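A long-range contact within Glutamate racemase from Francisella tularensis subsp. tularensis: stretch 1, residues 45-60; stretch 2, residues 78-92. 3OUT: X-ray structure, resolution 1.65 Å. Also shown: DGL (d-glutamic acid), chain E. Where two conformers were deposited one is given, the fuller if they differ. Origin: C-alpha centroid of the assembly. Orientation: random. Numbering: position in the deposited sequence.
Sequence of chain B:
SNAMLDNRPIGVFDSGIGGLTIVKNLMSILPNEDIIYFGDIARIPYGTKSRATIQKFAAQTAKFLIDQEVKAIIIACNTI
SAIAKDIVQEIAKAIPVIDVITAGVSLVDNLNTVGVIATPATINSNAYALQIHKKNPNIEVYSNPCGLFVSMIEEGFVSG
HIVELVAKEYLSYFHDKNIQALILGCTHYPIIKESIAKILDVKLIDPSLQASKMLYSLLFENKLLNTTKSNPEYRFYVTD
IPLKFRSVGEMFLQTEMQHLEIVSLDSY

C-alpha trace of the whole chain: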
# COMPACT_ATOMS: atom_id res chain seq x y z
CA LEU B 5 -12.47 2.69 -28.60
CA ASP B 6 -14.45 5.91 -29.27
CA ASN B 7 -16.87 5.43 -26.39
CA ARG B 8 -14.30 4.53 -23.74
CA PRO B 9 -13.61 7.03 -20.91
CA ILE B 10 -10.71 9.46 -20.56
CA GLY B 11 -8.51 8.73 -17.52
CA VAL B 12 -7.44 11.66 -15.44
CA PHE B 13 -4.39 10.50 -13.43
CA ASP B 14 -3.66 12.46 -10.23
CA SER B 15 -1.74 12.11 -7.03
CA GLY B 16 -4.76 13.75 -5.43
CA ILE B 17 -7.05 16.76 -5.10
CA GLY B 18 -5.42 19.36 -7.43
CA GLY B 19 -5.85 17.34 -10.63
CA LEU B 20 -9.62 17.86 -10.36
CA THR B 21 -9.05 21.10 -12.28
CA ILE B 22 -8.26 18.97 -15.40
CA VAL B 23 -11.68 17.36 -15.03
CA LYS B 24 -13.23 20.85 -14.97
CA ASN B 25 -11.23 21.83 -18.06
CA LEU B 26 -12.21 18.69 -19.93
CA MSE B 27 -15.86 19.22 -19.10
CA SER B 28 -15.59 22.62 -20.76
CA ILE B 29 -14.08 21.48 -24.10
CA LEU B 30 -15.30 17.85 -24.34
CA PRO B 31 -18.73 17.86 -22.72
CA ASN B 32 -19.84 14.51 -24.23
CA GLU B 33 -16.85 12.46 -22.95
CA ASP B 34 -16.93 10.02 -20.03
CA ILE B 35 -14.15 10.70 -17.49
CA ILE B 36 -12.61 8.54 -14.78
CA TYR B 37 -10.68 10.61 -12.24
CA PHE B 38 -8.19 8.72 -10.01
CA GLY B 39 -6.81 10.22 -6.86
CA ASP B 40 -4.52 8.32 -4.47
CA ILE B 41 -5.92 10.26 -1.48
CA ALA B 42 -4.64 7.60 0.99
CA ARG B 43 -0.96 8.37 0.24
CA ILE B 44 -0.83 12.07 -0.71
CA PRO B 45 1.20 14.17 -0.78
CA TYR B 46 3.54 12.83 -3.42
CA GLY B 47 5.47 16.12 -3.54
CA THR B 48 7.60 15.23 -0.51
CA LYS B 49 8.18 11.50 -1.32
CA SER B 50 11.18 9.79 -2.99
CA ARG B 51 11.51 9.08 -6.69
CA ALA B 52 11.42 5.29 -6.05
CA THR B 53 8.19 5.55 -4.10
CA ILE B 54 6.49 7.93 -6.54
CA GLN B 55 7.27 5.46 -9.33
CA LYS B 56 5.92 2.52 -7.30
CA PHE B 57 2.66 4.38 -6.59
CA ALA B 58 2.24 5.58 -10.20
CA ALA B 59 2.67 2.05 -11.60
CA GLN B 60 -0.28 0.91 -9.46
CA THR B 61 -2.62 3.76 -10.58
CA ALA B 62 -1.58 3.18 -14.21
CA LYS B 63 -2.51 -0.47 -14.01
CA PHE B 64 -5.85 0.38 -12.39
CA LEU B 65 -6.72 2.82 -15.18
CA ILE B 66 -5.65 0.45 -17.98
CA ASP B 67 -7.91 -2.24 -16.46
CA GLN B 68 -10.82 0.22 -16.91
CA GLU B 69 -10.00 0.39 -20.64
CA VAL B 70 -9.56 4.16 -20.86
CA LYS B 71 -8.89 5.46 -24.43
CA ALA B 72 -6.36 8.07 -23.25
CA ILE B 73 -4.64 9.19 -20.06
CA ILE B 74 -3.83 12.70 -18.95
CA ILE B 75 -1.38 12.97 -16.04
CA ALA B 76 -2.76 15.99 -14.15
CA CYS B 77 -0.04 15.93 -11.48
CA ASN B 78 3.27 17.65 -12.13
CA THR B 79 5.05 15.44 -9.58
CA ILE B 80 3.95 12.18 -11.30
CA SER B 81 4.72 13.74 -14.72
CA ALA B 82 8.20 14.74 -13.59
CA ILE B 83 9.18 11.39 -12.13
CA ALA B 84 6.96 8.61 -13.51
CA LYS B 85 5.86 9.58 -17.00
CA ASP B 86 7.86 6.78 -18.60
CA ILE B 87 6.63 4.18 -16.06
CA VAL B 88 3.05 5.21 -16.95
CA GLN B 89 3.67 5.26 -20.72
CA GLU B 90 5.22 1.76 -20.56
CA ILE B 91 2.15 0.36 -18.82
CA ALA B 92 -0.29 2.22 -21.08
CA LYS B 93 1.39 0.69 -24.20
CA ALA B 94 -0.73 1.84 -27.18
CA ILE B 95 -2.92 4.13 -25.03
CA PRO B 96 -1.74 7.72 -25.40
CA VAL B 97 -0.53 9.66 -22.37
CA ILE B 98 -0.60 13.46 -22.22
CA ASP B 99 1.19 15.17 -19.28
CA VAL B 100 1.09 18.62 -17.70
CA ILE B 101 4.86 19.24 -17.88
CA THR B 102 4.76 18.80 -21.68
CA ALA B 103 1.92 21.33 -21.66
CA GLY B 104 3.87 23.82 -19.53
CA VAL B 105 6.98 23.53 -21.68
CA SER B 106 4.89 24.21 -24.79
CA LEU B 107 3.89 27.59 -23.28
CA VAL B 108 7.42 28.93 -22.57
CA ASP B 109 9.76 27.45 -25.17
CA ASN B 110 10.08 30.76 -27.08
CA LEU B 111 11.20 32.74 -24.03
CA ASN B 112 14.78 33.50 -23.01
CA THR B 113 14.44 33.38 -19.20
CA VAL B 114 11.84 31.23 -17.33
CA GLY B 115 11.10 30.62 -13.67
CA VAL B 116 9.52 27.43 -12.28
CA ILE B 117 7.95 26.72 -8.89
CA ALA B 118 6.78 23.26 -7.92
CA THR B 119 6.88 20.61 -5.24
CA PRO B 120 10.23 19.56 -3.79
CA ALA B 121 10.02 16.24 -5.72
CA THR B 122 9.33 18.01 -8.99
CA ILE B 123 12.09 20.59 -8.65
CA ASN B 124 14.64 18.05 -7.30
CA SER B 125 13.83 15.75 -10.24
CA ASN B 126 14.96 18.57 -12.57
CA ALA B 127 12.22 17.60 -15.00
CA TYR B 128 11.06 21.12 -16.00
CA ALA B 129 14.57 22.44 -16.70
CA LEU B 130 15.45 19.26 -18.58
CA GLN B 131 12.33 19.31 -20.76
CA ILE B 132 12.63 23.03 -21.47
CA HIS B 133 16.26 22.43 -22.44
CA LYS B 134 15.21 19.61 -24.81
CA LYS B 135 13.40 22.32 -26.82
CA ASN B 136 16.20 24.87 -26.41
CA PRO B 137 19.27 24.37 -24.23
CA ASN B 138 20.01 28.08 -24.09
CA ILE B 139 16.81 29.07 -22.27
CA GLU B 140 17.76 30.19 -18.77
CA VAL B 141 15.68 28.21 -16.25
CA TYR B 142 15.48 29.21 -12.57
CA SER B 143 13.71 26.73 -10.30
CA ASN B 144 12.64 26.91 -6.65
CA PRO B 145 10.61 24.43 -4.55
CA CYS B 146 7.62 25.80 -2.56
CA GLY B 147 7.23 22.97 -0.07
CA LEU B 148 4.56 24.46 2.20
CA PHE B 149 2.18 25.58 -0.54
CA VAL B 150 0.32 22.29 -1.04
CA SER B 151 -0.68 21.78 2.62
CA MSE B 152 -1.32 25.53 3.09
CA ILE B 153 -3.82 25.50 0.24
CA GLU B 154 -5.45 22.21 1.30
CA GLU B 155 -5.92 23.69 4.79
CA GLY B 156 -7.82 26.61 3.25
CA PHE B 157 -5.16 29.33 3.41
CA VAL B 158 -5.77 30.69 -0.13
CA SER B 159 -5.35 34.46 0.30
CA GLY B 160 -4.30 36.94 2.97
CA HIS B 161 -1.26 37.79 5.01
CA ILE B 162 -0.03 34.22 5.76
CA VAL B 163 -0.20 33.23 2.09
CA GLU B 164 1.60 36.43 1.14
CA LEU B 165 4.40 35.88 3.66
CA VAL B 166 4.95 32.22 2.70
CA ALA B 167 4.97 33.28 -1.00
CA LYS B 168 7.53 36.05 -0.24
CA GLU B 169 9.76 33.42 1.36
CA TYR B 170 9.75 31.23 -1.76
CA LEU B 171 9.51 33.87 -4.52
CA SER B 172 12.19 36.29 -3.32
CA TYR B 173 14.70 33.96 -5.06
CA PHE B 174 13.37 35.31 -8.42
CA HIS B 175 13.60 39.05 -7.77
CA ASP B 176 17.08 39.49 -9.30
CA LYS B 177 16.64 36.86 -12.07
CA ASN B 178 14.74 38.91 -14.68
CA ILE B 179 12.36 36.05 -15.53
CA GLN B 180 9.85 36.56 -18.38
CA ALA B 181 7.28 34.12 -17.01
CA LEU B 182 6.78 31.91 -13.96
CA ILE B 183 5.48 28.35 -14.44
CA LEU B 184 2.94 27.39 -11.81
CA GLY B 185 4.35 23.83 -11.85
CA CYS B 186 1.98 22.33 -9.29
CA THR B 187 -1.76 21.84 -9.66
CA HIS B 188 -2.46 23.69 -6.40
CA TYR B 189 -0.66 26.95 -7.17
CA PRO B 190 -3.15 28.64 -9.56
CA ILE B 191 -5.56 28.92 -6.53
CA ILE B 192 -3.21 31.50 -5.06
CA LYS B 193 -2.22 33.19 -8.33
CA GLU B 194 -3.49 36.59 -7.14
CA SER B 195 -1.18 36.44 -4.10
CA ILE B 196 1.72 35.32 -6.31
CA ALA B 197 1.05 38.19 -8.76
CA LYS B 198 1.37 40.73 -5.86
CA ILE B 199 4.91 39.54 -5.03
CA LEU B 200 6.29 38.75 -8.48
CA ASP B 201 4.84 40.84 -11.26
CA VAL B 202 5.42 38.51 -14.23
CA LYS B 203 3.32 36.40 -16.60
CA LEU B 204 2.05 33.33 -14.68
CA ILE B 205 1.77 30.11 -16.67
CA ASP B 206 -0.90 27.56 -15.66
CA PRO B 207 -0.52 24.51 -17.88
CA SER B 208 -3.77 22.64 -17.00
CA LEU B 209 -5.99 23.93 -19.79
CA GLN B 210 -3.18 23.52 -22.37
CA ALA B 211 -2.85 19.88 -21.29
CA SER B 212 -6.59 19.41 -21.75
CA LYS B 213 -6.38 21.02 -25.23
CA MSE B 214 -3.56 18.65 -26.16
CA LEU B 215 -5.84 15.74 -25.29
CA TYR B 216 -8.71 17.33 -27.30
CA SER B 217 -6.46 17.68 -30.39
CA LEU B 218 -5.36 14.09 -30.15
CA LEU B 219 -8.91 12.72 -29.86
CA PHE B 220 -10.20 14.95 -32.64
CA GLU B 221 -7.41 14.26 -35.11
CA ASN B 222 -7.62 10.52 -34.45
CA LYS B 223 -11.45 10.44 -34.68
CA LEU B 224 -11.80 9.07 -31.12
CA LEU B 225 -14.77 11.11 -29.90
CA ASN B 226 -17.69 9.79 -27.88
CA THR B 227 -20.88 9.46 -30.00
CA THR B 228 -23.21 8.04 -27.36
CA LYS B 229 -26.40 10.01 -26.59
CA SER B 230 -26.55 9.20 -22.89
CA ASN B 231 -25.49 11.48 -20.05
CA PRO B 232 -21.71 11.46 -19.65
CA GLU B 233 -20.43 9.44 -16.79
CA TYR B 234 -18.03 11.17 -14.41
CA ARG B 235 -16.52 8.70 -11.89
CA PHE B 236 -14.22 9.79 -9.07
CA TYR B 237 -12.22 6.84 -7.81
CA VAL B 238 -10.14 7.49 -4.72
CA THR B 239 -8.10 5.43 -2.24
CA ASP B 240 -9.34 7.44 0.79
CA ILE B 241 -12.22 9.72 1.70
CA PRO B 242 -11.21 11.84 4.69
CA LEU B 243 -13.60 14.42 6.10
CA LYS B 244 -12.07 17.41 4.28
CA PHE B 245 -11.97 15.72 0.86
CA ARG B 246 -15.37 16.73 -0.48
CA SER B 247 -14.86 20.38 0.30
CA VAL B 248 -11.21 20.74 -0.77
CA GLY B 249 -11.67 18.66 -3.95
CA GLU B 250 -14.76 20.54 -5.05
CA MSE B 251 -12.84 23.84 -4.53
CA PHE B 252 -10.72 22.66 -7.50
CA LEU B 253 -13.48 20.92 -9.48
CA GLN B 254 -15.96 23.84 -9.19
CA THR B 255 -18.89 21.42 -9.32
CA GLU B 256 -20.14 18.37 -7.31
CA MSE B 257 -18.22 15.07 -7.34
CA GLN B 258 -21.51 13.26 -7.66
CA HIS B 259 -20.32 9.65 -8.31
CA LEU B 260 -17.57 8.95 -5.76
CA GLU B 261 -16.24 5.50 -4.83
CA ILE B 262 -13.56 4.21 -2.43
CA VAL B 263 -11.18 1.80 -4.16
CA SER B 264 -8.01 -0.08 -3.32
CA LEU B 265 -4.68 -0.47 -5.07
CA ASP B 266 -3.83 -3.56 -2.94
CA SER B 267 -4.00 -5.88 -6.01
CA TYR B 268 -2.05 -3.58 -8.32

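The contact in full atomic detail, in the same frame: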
# COMPACT_ATOMS: atom_id res chain seq x y z
N PRO B 45 0.68 13.60 0.46
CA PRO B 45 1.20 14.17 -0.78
C PRO B 45 2.27 13.31 -1.42
O PRO B 45 3.01 12.59 -0.73
CB PRO B 45 1.81 15.50 -0.32
CG PRO B 45 2.31 15.17 1.03
CD PRO B 45 1.30 14.23 1.63
N TYR B 46 2.39 13.40 -2.74
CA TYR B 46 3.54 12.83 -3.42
C TYR B 46 4.72 13.80 -3.49
O TYR B 46 5.84 13.39 -3.71
CB TYR B 46 3.16 12.46 -4.85
CG TYR B 46 2.33 11.22 -5.07
CD1 TYR B 46 1.42 10.74 -4.12
CD2 TYR B 46 2.37 10.57 -6.30
CE1 TYR B 46 0.61 9.64 -4.40
CE2 TYR B 46 1.58 9.46 -6.57
CZ TYR B 46 0.69 9.01 -5.63
OH TYR B 46 -0.07 7.93 -6.00
N GLY B 47 4.45 15.09 -3.31
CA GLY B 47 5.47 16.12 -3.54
C GLY B 47 6.68 16.06 -2.63
O GLY B 47 7.70 16.71 -2.89
N THR B 48 6.55 15.36 -1.51
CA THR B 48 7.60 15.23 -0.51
C THR B 48 8.12 13.79 -0.39
O THR B 48 8.83 13.50 0.57
CB THR B 48 7.07 15.69 0.87
OG1 THR B 48 5.97 14.89 1.25
CG2 THR B 48 6.66 17.16 0.79
N LYS B 49 7.77 12.91 -1.34
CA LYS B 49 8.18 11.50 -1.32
C LYS B 49 9.38 11.29 -2.26
O LYS B 49 9.71 12.18 -3.05
CB LYS B 49 6.98 10.60 -1.68
CG LYS B 49 5.67 10.78 -0.86
CD LYS B 49 5.86 10.51 0.63
CE LYS B 49 4.70 11.05 1.55
NZ LYS B 49 3.29 10.53 1.24
N SER B 50 10.03 10.14 -2.16
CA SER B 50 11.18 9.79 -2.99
C SER B 50 10.79 9.45 -4.42
O SER B 50 9.64 9.06 -4.71
CB SER B 50 11.93 8.59 -2.42
OG SER B 50 11.23 7.39 -2.67
N ARG B 51 11.76 9.52 -5.31
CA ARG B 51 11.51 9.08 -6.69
C ARG B 51 11.08 7.62 -6.76
O ARG B 51 10.18 7.28 -7.55
CB ARG B 51 12.73 9.30 -7.55
CG ARG B 51 13.01 10.72 -7.90
CD ARG B 51 14.36 10.60 -8.60
NE ARG B 51 15.04 11.78 -9.09
CZ ARG B 51 15.70 12.67 -8.38
NH1 ARG B 51 15.73 12.66 -7.04
NH2 ARG B 51 16.32 13.62 -9.02
N ALA B 52 11.71 6.74 -5.98
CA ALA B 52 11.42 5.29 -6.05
C ALA B 52 9.97 5.05 -5.63
O ALA B 52 9.25 4.28 -6.26
CB ALA B 52 12.39 4.48 -5.19
N THR B 53 9.54 5.75 -4.60
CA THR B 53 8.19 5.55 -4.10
C THR B 53 7.13 6.16 -5.01
O THR B 53 6.08 5.55 -5.24
CB THR B 53 8.07 6.11 -2.68
OG1 THR B 53 8.79 5.22 -1.84
CG2 THR B 53 6.62 6.10 -2.22
N ILE B 54 7.41 7.32 -5.58
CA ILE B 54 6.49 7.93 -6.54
C ILE B 54 6.31 7.01 -7.73
O ILE B 54 5.17 6.82 -8.18
CB ILE B 54 6.91 9.34 -6.96
CG1 ILE B 54 6.80 10.30 -5.75
CG2 ILE B 54 6.05 9.80 -8.16
CD1 ILE B 54 7.58 11.60 -5.91
N GLN B 55 7.40 6.42 -8.23
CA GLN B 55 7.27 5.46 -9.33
C GLN B 55 6.46 4.22 -8.98
O GLN B 55 5.68 3.76 -9.80
CB GLN B 55 8.64 5.04 -9.90
CG GLN B 55 9.35 6.17 -10.57
CD GLN B 55 10.57 5.75 -11.39
OE1 GLN B 55 11.08 4.64 -11.28
NE2 GLN B 55 10.97 6.62 -12.30
N LYS B 56 6.67 3.66 -7.78
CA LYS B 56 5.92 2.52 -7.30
C LYS B 56 4.43 2.84 -7.29
O LYS B 56 3.62 2.07 -7.84
CB LYS B 56 6.39 2.13 -5.89
CG LYS B 56 5.63 0.93 -5.36
CD LYS B 56 6.00 0.61 -3.92
CE LYS B 56 5.25 -0.66 -3.40
NZ LYS B 56 5.87 -1.96 -3.94
N PHE B 57 4.05 3.99 -6.71
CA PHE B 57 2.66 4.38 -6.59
C PHE B 57 2.04 4.59 -7.96
O PHE B 57 0.91 4.10 -8.27
CB PHE B 57 2.55 5.69 -5.81
CG PHE B 57 2.83 5.59 -4.35
CD1 PHE B 57 3.01 4.39 -3.70
CD2 PHE B 57 2.90 6.79 -3.62
CE1 PHE B 57 3.24 4.38 -2.33
CE2 PHE B 57 3.13 6.79 -2.28
CZ PHE B 57 3.29 5.58 -1.65
N ALA B 58 2.77 5.27 -8.86
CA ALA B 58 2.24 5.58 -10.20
C ALA B 58 2.02 4.32 -11.03
O ALA B 58 1.05 4.26 -11.79
CB ALA B 58 3.19 6.52 -10.97
N ALA B 59 2.88 3.31 -10.87
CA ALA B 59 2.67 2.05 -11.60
C ALA B 59 1.33 1.41 -11.20
O ALA B 59 0.61 0.90 -12.03
CB ALA B 59 3.85 1.09 -11.45
N GLN B 60 0.96 1.49 -9.92
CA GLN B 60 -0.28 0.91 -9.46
C GLN B 60 -1.49 1.63 -10.07
O GLN B 60 -2.40 0.97 -10.59
CB GLN B 60 -0.36 0.98 -7.93
CG GLN B 60 0.73 0.18 -7.19
CD GLN B 60 0.48 0.23 -5.73
OE1 GLN B 60 0.67 1.26 -5.11
NE2 GLN B 60 -0.01 -0.88 -5.15
N ASN B 78 1.93 17.32 -11.70
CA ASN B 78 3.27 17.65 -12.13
C ASN B 78 4.33 16.73 -11.53
O ASN B 78 5.35 16.45 -12.16
CB ASN B 78 3.63 19.09 -11.78
CG ASN B 78 2.88 20.12 -12.60
OD1 ASN B 78 3.39 20.64 -13.63
ND2 ASN B 78 1.68 20.47 -12.13
N THR B 79 4.09 16.27 -10.31
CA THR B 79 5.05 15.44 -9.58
C THR B 79 5.12 14.06 -10.25
O THR B 79 6.19 13.58 -10.56
CB THR B 79 4.69 15.32 -8.05
OG1 THR B 79 4.63 16.63 -7.47
CG2 THR B 79 5.68 14.42 -7.33
N ILE B 80 3.97 13.45 -10.54
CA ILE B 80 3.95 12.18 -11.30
C ILE B 80 4.53 12.39 -12.71
O ILE B 80 5.33 11.58 -13.17
CB ILE B 80 2.52 11.59 -11.38
CG1 ILE B 80 2.02 11.26 -9.97
CG2 ILE B 80 2.50 10.30 -12.26
CD1 ILE B 80 0.50 10.86 -9.91
N SER B 81 4.15 13.48 -13.37
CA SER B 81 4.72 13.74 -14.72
C SER B 81 6.24 13.87 -14.72
O SER B 81 6.92 13.44 -15.65
CB SER B 81 4.14 15.04 -15.27
OG SER B 81 2.71 14.95 -15.49
N ALA B 82 6.77 14.52 -13.72
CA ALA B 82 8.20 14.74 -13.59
C ALA B 82 9.01 13.46 -13.43
O ALA B 82 10.15 13.32 -13.91
CB ALA B 82 8.47 15.62 -12.37
N ILE B 83 8.44 12.53 -12.67
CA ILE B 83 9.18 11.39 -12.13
C ILE B 83 8.79 10.05 -12.70
O ILE B 83 9.64 9.16 -12.77
CB ILE B 83 9.12 11.40 -10.57
CG1 ILE B 83 9.96 12.58 -10.06
CG2 ILE B 83 9.51 10.05 -9.93
CD1 ILE B 83 9.59 13.10 -8.65
N ALA B 84 7.52 9.90 -13.12
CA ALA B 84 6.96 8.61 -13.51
C ALA B 84 6.30 8.57 -14.85
O ALA B 84 5.63 7.57 -15.17
CB ALA B 84 5.96 8.10 -12.39
N LYS B 85 6.51 9.58 -15.70
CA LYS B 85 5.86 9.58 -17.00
C LYS B 85 6.20 8.33 -17.78
O LYS B 85 5.32 7.74 -18.40
CB LYS B 85 6.25 10.82 -17.81
CG LYS B 85 5.50 11.00 -19.13
CD LYS B 85 5.90 12.31 -19.82
CE LYS B 85 7.35 12.35 -20.28
NZ LYS B 85 7.56 13.49 -21.25
N ASP B 86 7.47 7.93 -17.81
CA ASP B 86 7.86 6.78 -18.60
C ASP B 86 7.30 5.47 -18.06
O ASP B 86 6.91 4.61 -18.85
CB ASP B 86 9.39 6.71 -18.73
CG ASP B 86 9.96 7.80 -19.65
OD1 ASP B 86 9.20 8.50 -20.37
OD2 ASP B 86 11.19 7.95 -19.64
N ILE B 87 7.26 5.32 -16.74
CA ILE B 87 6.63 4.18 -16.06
C ILE B 87 5.19 4.07 -16.53
O ILE B 87 4.71 2.99 -16.89
CB ILE B 87 6.63 4.40 -14.50
CG1 ILE B 87 8.08 4.30 -13.91
CG2 ILE B 87 5.66 3.44 -13.79
CD1 ILE B 87 8.60 2.91 -13.88
N VAL B 88 4.48 5.20 -16.55
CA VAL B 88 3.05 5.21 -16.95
C VAL B 88 2.86 4.88 -18.44
O VAL B 88 2.01 4.08 -18.79
CB VAL B 88 2.34 6.56 -16.60
CG1 VAL B 88 0.87 6.58 -17.12
CG2 VAL B 88 2.38 6.79 -15.07
N GLN B 89 3.66 5.53 -19.28
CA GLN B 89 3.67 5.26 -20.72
C GLN B 89 3.92 3.78 -21.05
O GLN B 89 3.27 3.21 -21.94
CB GLN B 89 4.68 6.20 -21.41
CG GLN B 89 4.12 7.63 -21.59
CD GLN B 89 5.12 8.67 -22.12
OE1 GLN B 89 6.32 8.41 -22.28
NE2 GLN B 89 4.63 9.88 -22.32
N GLU B 90 4.84 3.15 -20.32
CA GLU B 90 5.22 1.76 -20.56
C GLU B 90 4.06 0.82 -20.25
O GLU B 90 3.82 -0.15 -20.96
CB GLU B 90 6.43 1.37 -19.71
CG GLU B 90 7.04 0.06 -20.13
CD GLU B 90 7.74 0.17 -21.49
OE1 GLU B 90 7.65 -0.81 -22.26
OE2 GLU B 90 8.36 1.22 -21.79
N ILE B 91 3.36 1.11 -19.17
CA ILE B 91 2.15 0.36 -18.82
C ILE B 91 0.98 0.63 -19.78
O ILE B 91 0.25 -0.31 -20.11
CB ILE B 91 1.74 0.67 -17.34
CG1 ILE B 91 2.81 0.10 -16.42
CG2 ILE B 91 0.35 0.09 -16.96
CD1 ILE B 91 2.83 0.70 -15.01
N ALA B 92 0.82 1.87 -20.22
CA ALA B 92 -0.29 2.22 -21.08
C ALA B 92 -0.15 1.59 -22.48
O ALA B 92 -1.15 1.39 -23.14
CB ALA B 92 -0.46 3.76 -21.16
N DGL E . -1.06 16.58 -5.31
CA DGL E . 0.29 17.17 -5.01
C DGL E . 1.05 16.30 -4.06
O DGL E . 0.69 15.10 -3.91
CB DGL E . 1.17 17.36 -6.23
CG DGL E . 0.53 18.13 -7.39
CD DGL E . 1.50 18.54 -8.49
OE1 DGL E . 2.72 18.40 -8.32
OE2 DGL E . 1.00 19.07 -9.52
OXT DGL E . 2.07 16.73 -3.47

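Stretch 1 begins as a loop and becomes a helix at R51. A type I turn runs from Y46 to K49. S50 caps the helix: T53 N donates to S50 OG at 3.0 Å. Stretch 2 is helical from N78 to A92, with a kink where D86 N and I87 N lack bonds to the preceding turn. The two helix axes cross at -59° and approach to 8.8 Å. The backbones come closest at Q55 and A84, whose CA atoms lie 5.2 Å apart.

Small side chains meet where the helices are close. A58 CB meets A84 CB at 3.5 Å, so the helices touch here through methyl groups. A58 CB also lies 4.1 Å from I80 CG2 and 4.2 Å from V88 CG2. Further along, A59 CB packs against I87 CG2 at 3.8 Å and I91 CD1 at 3.7 Å. Toward the start of the helices, I54 CD1 reaches I83 CD1 and T79 CG2, both at 3.7 Å. These contacts are apolar and bury hydrocarbon surface on both sides.

One hydrogen bond joins the stretches. Q55 NE2 donates to I83 O at 2.9 Å, and its angle of 171° is nearly straight. The I83 carbonyl is available because the kink leaves I87 N unbonded to it. The side chain of Q55 also packs on its neighbours, with Q55 CD 3.8 Å from I87 CG1.

At the other end, Y46 CD2 touches I80 CG1 at 3.8 Å. Both stretches also hold d-glutamate. Y46 N donates to DGL O at 2.7 Å and G47 N to DGL OXT at 2.9 Å. N78 N and N78 ND2 bind DGL OE2 at 2.9 and 3.0 Å, respectively, while T79 OG1 donates to DGL OE1 at 2.7 Å. G47 has no side chain; a CB there would clash with DGL OXT.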